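Tryptophan synthase alpha chain (Chlamydia trachomatis, PDB 6V82) probably catalyses the aldol cleavage of indoleglycerol phosphate to indole and glyceraldehyde 3-phosphate, in the last step of tryptophan biosynthesis. Local coordinates at residues R195-C209 against V217-A229. Sequence-based numbering, arbitrary orientation.
Sequences REHFDLPIVDRRDIC and VLNYSDGFIVKTA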
loop_
_atom_site.group_PDB
_atom_site.type_symbol
_atom_site.label_atom_id
_atom_site.label_comp_id
_atom_site.label_asym_id
_atom_site.label_seq_id
_atom_site.Cartn_x
_atom_site.Cartn_y
_atom_site.Cartn_z
ATOM N N ARG A 195 31.724 -29.738 39.748
ATOM C CA ARG A 195 32.605 -29.240 40.803
ATOM C C ARG A 195 33.944 -29.966 40.800
ATOM O O ARG A 195 34.998 -29.335 40.933
ATOM C CB ARG A 195 31.919 -29.374 42.164
ATOM C CG ARG A 195 32.736 -28.852 43.344
ATOM C CD ARG A 195 31.973 -28.965 44.671
ATOM N NE ARG A 195 30.744 -28.174 44.667
ATOM C CZ ARG A 195 29.519 -28.678 44.520
ATOM N NH1 ARG A 195 29.343 -29.990 44.375
ATOM N NH2 ARG A 195 28.466 -27.864 44.520
ATOM N N GLU A 196 33.927 -31.292 40.636
ATOM C CA GLU A 196 35.178 -32.042 40.625
ATOM C C GLU A 196 35.980 -31.795 39.349
ATOM O O GLU A 196 37.215 -31.819 39.389
ATOM C CB GLU A 196 34.907 -33.539 40.818
ATOM C CG GLU A 196 34.769 -33.956 42.290
ATOM C CD GLU A 196 34.853 -35.467 42.512
ATOM O OE1 GLU A 196 33.894 -36.043 43.074
ATOM O OE2 GLU A 196 35.878 -36.078 42.133
ATOM N N HIS A 197 35.308 -31.544 38.220
ATOM C CA HIS A 197 36.027 -31.237 36.984
ATOM C C HIS A 197 36.821 -29.936 37.112
ATOM O O HIS A 197 37.981 -29.867 36.685
ATOM C CB HIS A 197 35.037 -31.166 35.815
ATOM C CG HIS A 197 35.675 -31.018 34.462
ATOM N ND1 HIS A 197 36.879 -30.378 34.258
ATOM C CD2 HIS A 197 35.254 -31.418 33.237
ATOM C CE1 HIS A 197 37.175 -30.394 32.970
ATOM N NE2 HIS A 197 36.205 -31.019 32.330
ATOM N N PHE A 198 36.223 -28.898 37.701
ATOM C CA PHE A 198 36.864 -27.591 37.760
ATOM C C PHE A 198 37.593 -27.309 39.064
ATOM O O PHE A 198 38.438 -26.406 39.089
ATOM C CB PHE A 198 35.836 -26.478 37.531
ATOM C CG PHE A 198 35.351 -26.404 36.125
ATOM C CD1 PHE A 198 36.084 -25.729 35.165
ATOM C CD2 PHE A 198 34.169 -27.021 35.753
ATOM C CE1 PHE A 198 35.646 -25.665 33.855
ATOM C CE2 PHE A 198 33.725 -26.962 34.447
ATOM C CZ PHE A 198 34.466 -26.286 33.493
ATOM N N ASP A 199 37.299 -28.050 40.133
ATOM C CA ASP A 199 37.812 -27.749 41.474
ATOM C C ASP A 199 37.665 -26.257 41.793
ATOM O O ASP A 199 38.628 -25.548 42.104
ATOM C CB ASP A 199 39.259 -28.216 41.632
ATOM C CG ASP A 199 39.681 -28.315 43.087
ATOM O OD1 ASP A 199 39.049 -29.084 43.849
ATOM O OD2 ASP A 199 40.644 -27.622 43.472
ATOM N N LEU A 200 36.435 -25.779 41.663
ATOM C CA LEU A 200 35.987 -24.449 42.033
ATOM C C LEU A 200 34.580 -24.611 42.586
ATOM O O LEU A 200 33.888 -25.574 42.233
ATOM C CB LEU A 200 35.962 -23.484 40.831
ATOM C CG LEU A 200 37.250 -22.962 40.181
ATOM C CD1 LEU A 200 36.920 -22.147 38.931
ATOM C CD2 LEU A 200 38.075 -22.124 41.160
ATOM N N PRO A 201 34.134 -23.708 43.459
ATOM C CA PRO A 201 32.730 -23.758 43.886
ATOM C C PRO A 201 31.804 -23.517 42.700
ATOM O O PRO A 201 32.095 -22.707 41.815
ATOM C CB PRO A 201 32.627 -22.637 44.928
ATOM C CG PRO A 201 34.043 -22.287 45.280
ATOM C CD PRO A 201 34.859 -22.587 44.071
ATOM N N ILE A 202 30.693 -24.252 42.672
ATOM C CA ILE A 202 29.701 -24.149 41.609
ATOM C C ILE A 202 28.429 -23.595 42.229
ATOM O O ILE A 202 27.885 -24.184 43.173
ATOM C CB ILE A 202 29.439 -25.503 40.938
ATOM C CG1 ILE A 202 30.755 -26.192 40.597
ATOM C CG2 ILE A 202 28.630 -25.313 39.681
ATOM C CD1 ILE A 202 31.627 -25.397 39.676
ATOM N N VAL A 203 27.957 -22.467 41.708
ATOM C CA VAL A 203 26.794 -21.782 42.257
ATOM C C VAL A 203 25.660 -21.841 41.244
ATOM O O VAL A 203 25.832 -21.438 40.086
ATOM C CB VAL A 203 27.120 -20.327 42.634
ATOM C CG1 VAL A 203 25.859 -19.602 43.102
ATOM C CG2 VAL A 203 28.192 -20.303 43.705
ATOM N N ASP A 204 24.506 -22.345 41.688
ATOM C CA ASP A 204 23.280 -22.300 40.900
ATOM C C ASP A 204 22.879 -20.851 40.630
ATOM O O ASP A 204 22.627 -20.074 41.562
ATOM C CB ASP A 204 22.165 -23.037 41.644
ATOM C CG ASP A 204 20.979 -23.398 40.749
ATOM O OD1 ASP A 204 20.626 -22.602 39.850
ATOM O OD2 ASP A 204 20.394 -24.490 40.960
ATOM N N ARG A 205 22.805 -20.501 39.349
ATOM C CA ARG A 205 22.538 -19.145 38.883
ATOM C C ARG A 205 21.064 -18.752 38.979
ATOM O O ARG A 205 20.726 -17.596 38.709
ATOM C CB ARG A 205 23.047 -19.025 37.439
ATOM C CG ARG A 205 22.934 -17.659 36.748
ATOM C CD ARG A 205 23.773 -16.577 37.397
ATOM N NE ARG A 205 23.671 -15.319 36.656
ATOM C CZ ARG A 205 24.142 -14.143 37.085
ATOM N NH1 ARG A 205 24.767 -14.049 38.264
ATOM N NH2 ARG A 205 23.984 -13.055 36.333
ATOM N N ARG A 206 20.172 -19.659 39.375
ATOM C CA ARG A 206 18.752 -19.339 39.333
ATOM C C ARG A 206 18.381 -18.305 40.393
ATOM O O ARG A 206 18.993 -18.214 41.461
ATOM C CB ARG A 206 17.914 -20.599 39.502
ATOM C CG ARG A 206 17.664 -21.045 40.927
ATOM C CD ARG A 206 16.641 -22.180 40.935
ATOM N NE ARG A 206 17.244 -23.496 40.712
ATOM C CZ ARG A 206 17.483 -24.048 39.521
ATOM N NH1 ARG A 206 18.032 -25.252 39.461
ATOM N NH2 ARG A 206 17.184 -23.408 38.396
ATOM N N ASP A 207 17.368 -17.509 40.076
ATOM C CA ASP A 207 16.968 -16.403 40.934
ATOM C C ASP A 207 16.201 -16.931 42.135
ATOM O O ASP A 207 15.132 -17.528 41.985
ATOM C CB ASP A 207 16.119 -15.414 40.141
ATOM C CG ASP A 207 15.903 -14.096 40.870
ATOM O OD1 ASP A 207 16.472 -13.880 41.966
ATOM O OD2 ASP A 207 15.139 -13.272 40.331
ATOM N N ILE A 208 16.745 -16.723 43.322
ATOM C CA ILE A 208 16.102 -17.133 44.562
ATOM C C ILE A 208 15.482 -15.909 45.207
ATOM O O ILE A 208 16.097 -14.833 45.245
ATOM C CB ILE A 208 17.103 -17.803 45.518
ATOM C CG1 ILE A 208 17.745 -19.004 44.841
ATOM C CG2 ILE A 208 16.394 -18.231 46.778
ATOM C CD1 ILE A 208 16.747 -20.052 44.475
ATOM N N CYS A 209 14.265 -16.068 45.718
ATOM C CA CYS A 209 13.577 -14.962 46.362
ATOM C C CYS A 209 12.835 -15.355 47.633
ATOM O O CYS A 209 12.197 -14.488 48.242
ATOM C CB CYS A 209 12.597 -14.310 45.381
ATOM S SG CYS A 209 11.350 -15.451 44.808
ATOM N N VAL A 217 18.201 -24.996 47.134
ATOM C CA VAL A 217 19.334 -24.858 46.222
ATOM C C VAL A 217 20.639 -25.251 46.908
ATOM O O VAL A 217 21.497 -25.909 46.308
ATOM C CB VAL A 217 19.387 -23.420 45.669
ATOM C CG1 VAL A 217 20.768 -23.106 45.108
ATOM C CG2 VAL A 217 18.318 -23.232 44.612
ATOM N N LEU A 218 20.802 -24.879 48.183
ATOM C CA LEU A 218 22.051 -25.119 48.902
ATOM C C LEU A 218 22.326 -26.600 49.177
ATOM O O LEU A 218 23.448 -26.933 49.573
ATOM C CB LEU A 218 22.053 -24.331 50.215
ATOM C CG LEU A 218 22.005 -22.808 50.072
ATOM C CD1 LEU A 218 21.756 -22.136 51.408
ATOM C CD2 LEU A 218 23.270 -22.262 49.421
ATOM N N ASN A 219 21.341 -27.488 48.980
ATOM C CA ASN A 219 21.594 -28.926 49.087
ATOM C C ASN A 219 22.684 -29.389 48.128
ATOM O O ASN A 219 23.394 -30.359 48.417
ATOM C CB ASN A 219 20.316 -29.719 48.799
ATOM C CG ASN A 219 19.429 -29.880 50.014
ATOM O OD1 ASN A 219 19.911 -30.080 51.131
ATOM N ND2 ASN A 219 18.116 -29.806 49.798
ATOM N N TYR A 220 22.810 -28.732 46.975
ATOM C CA TYR A 220 23.715 -29.155 45.910
ATOM C C TYR A 220 24.608 -28.038 45.396
ATOM O O TYR A 220 25.650 -28.330 44.797
ATOM C CB TYR A 220 22.914 -29.734 44.729
ATOM C CG TYR A 220 21.848 -28.789 44.201
ATOM C CD1 TYR A 220 20.534 -28.867 44.647
ATOM C CD2 TYR A 220 22.166 -27.801 43.269
ATOM C CE1 TYR A 220 19.566 -27.993 44.173
ATOM C CE2 TYR A 220 21.204 -26.922 42.791
ATOM C CZ TYR A 220 19.909 -27.021 43.244
ATOM O OH TYR A 220 18.961 -26.142 42.764
ATOM N N SER A 221 24.237 -26.783 45.599
ATOM C CA SER A 221 24.997 -25.632 45.154
ATOM C C SER A 221 25.810 -25.079 46.316
ATOM O O SER A 221 25.420 -25.210 47.478
ATOM C CB SER A 221 24.059 -24.557 44.605
ATOM O OG SER A 221 24.781 -23.410 44.182
ATOM N N ASP A 222 26.954 -24.467 45.993
ATOM C CA ASP A 222 27.780 -23.830 47.011
ATOM C C ASP A 222 27.256 -22.461 47.425
ATOM O O ASP A 222 27.757 -21.883 48.393
ATOM C CB ASP A 222 29.222 -23.721 46.511
ATOM C CG ASP A 222 29.857 -25.079 46.300
ATOM O OD1 ASP A 222 29.917 -25.853 47.279
ATOM O OD2 ASP A 222 30.260 -25.387 45.156
ATOM N N GLY A 223 26.265 -21.935 46.722
ATOM C CA GLY A 223 25.609 -20.712 47.141
ATOM C C GLY A 223 24.374 -20.502 46.301
ATOM O O GLY A 223 24.114 -21.242 45.349
ATOM N N PHE A 224 23.609 -19.481 46.666
ATOM C CA PHE A 224 22.465 -19.056 45.871
ATOM C C PHE A 224 22.550 -17.554 45.648
ATOM O O PHE A 224 23.182 -16.831 46.426
ATOM C CB PHE A 224 21.129 -19.426 46.540
ATOM C CG PHE A 224 20.879 -18.705 47.829
ATOM C CD1 PHE A 224 21.427 -19.170 49.015
ATOM C CD2 PHE A 224 20.091 -17.567 47.859
ATOM C CE1 PHE A 224 21.195 -18.506 50.206
ATOM C CE2 PHE A 224 19.851 -16.902 49.049
ATOM C CZ PHE A 224 20.404 -17.370 50.223
ATOM N N ILE A 225 21.921 -17.083 44.578
ATOM C CA ILE A 225 21.932 -15.669 44.239
ATOM C C ILE A 225 20.511 -15.130 44.330
ATOM O O ILE A 225 19.561 -15.756 43.842
ATOM C CB ILE A 225 22.554 -15.421 42.852
ATOM C CG1 ILE A 225 22.450 -13.943 42.474
ATOM C CG2 ILE A 225 21.915 -16.290 41.787
ATOM C CD1 ILE A 225 23.247 -13.585 41.226
ATOM N N VAL A 226 20.368 -13.989 44.994
ATOM C CA VAL A 226 19.137 -13.210 45.016
ATOM C C VAL A 226 19.316 -12.113 43.972
ATOM O O VAL A 226 19.933 -11.076 44.242
ATOM C CB VAL A 226 18.870 -12.620 46.404
ATOM C CG1 VAL A 226 17.605 -11.795 46.388
ATOM C CG2 VAL A 226 18.825 -13.716 47.461
ATOM N N LYS A 227 18.790 -12.338 42.770
ATOM C CA LYS A 227 19.003 -11.416 41.658
ATOM C C LYS A 227 17.972 -10.293 41.618
ATOM O O LYS A 227 18.336 -9.121 41.481
ATOM C CB LYS A 227 18.981 -12.183 40.332
ATOM C CG LYS A 227 19.156 -11.311 39.095
ATOM C CD LYS A 227 20.508 -10.598 39.127
ATOM C CE LYS A 227 20.682 -9.652 37.938
ATOM N NZ LYS A 227 20.903 -10.347 36.625
ATOM N N THR A 228 16.687 -10.634 41.720
ATOM C CA THR A 228 15.594 -9.679 41.561
ATOM C C THR A 228 15.129 -9.049 42.878
ATOM O O THR A 228 14.858 -7.841 42.920
ATOM C CB THR A 228 14.404 -10.367 40.877
ATOM O OG1 THR A 228 14.743 -10.680 39.519
ATOM C CG2 THR A 228 13.164 -9.484 40.885
ATOM N N ALA A 229 15.058 -9.829 43.965
ATOM C CA ALA A 229 14.254 -9.419 45.119
ATOM C C ALA A 229 14.709 -8.079 45.688
ATOM O O ALA A 229 13.876 -7.210 45.971
ATOM C CB ALA A 229 14.281 -10.505 46.198
#
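The seventh and eighth strands of the TIM barrel, 202-205 and 223-226, meet here as parallel neighbours joined by helix 211-218. The axes of these short strand segments lie 33° apart, and side chains supply much of the bonding. At the N-terminal end, D222 OD2 takes three donors. R195 grips it side-on with NE and NH2, and OD2 lies in the guanidinium plane. I202 N reaches the anti lone pair of D222 OD2 at 2.8 Å. R195 NE meets the syn lone pair of D222 OD2 at 2.9 Å, in a salt bridge, while NH2 comes from above the carboxylate plane. R195 NH2 also bonds Y220 O. D222 N returns a nearly straight bond to I202 O (173°).

Just before strand 223-226, S221 OG accepts from D204 N at 2.7 Å and donates to G223 O. The hydroxyl thus bridges the two backbones. D204 forms an Asx turn, with OD1 accepting from R206 N. Its OD2 pairs with R206 NH1 and receives the Y220 hydroxyl, OH to OD2 2.8 Å, at the edge of the ring.

Beyond the corner at R206, I208 N bonds I225 O. I208 CD1 packs on V217 CG2, and I208 CB lies near F224 CD2. D207 has CG anti to its backbone N (chi1 -168°) and reaches the turn after strand 223-226. There D207 OD1 takes K227 N at 2.9 Å and, at longer range, T228 N, while OD2 takes T228 OG1 at 2.7 Å.

R205 forms a salt bridge with E44 and K227 one with D55, both predicted proton acceptors. By holding the backbone of K227, D207 probably helps to place this partner of D55, consistent with the seam lying beside the predicted active site.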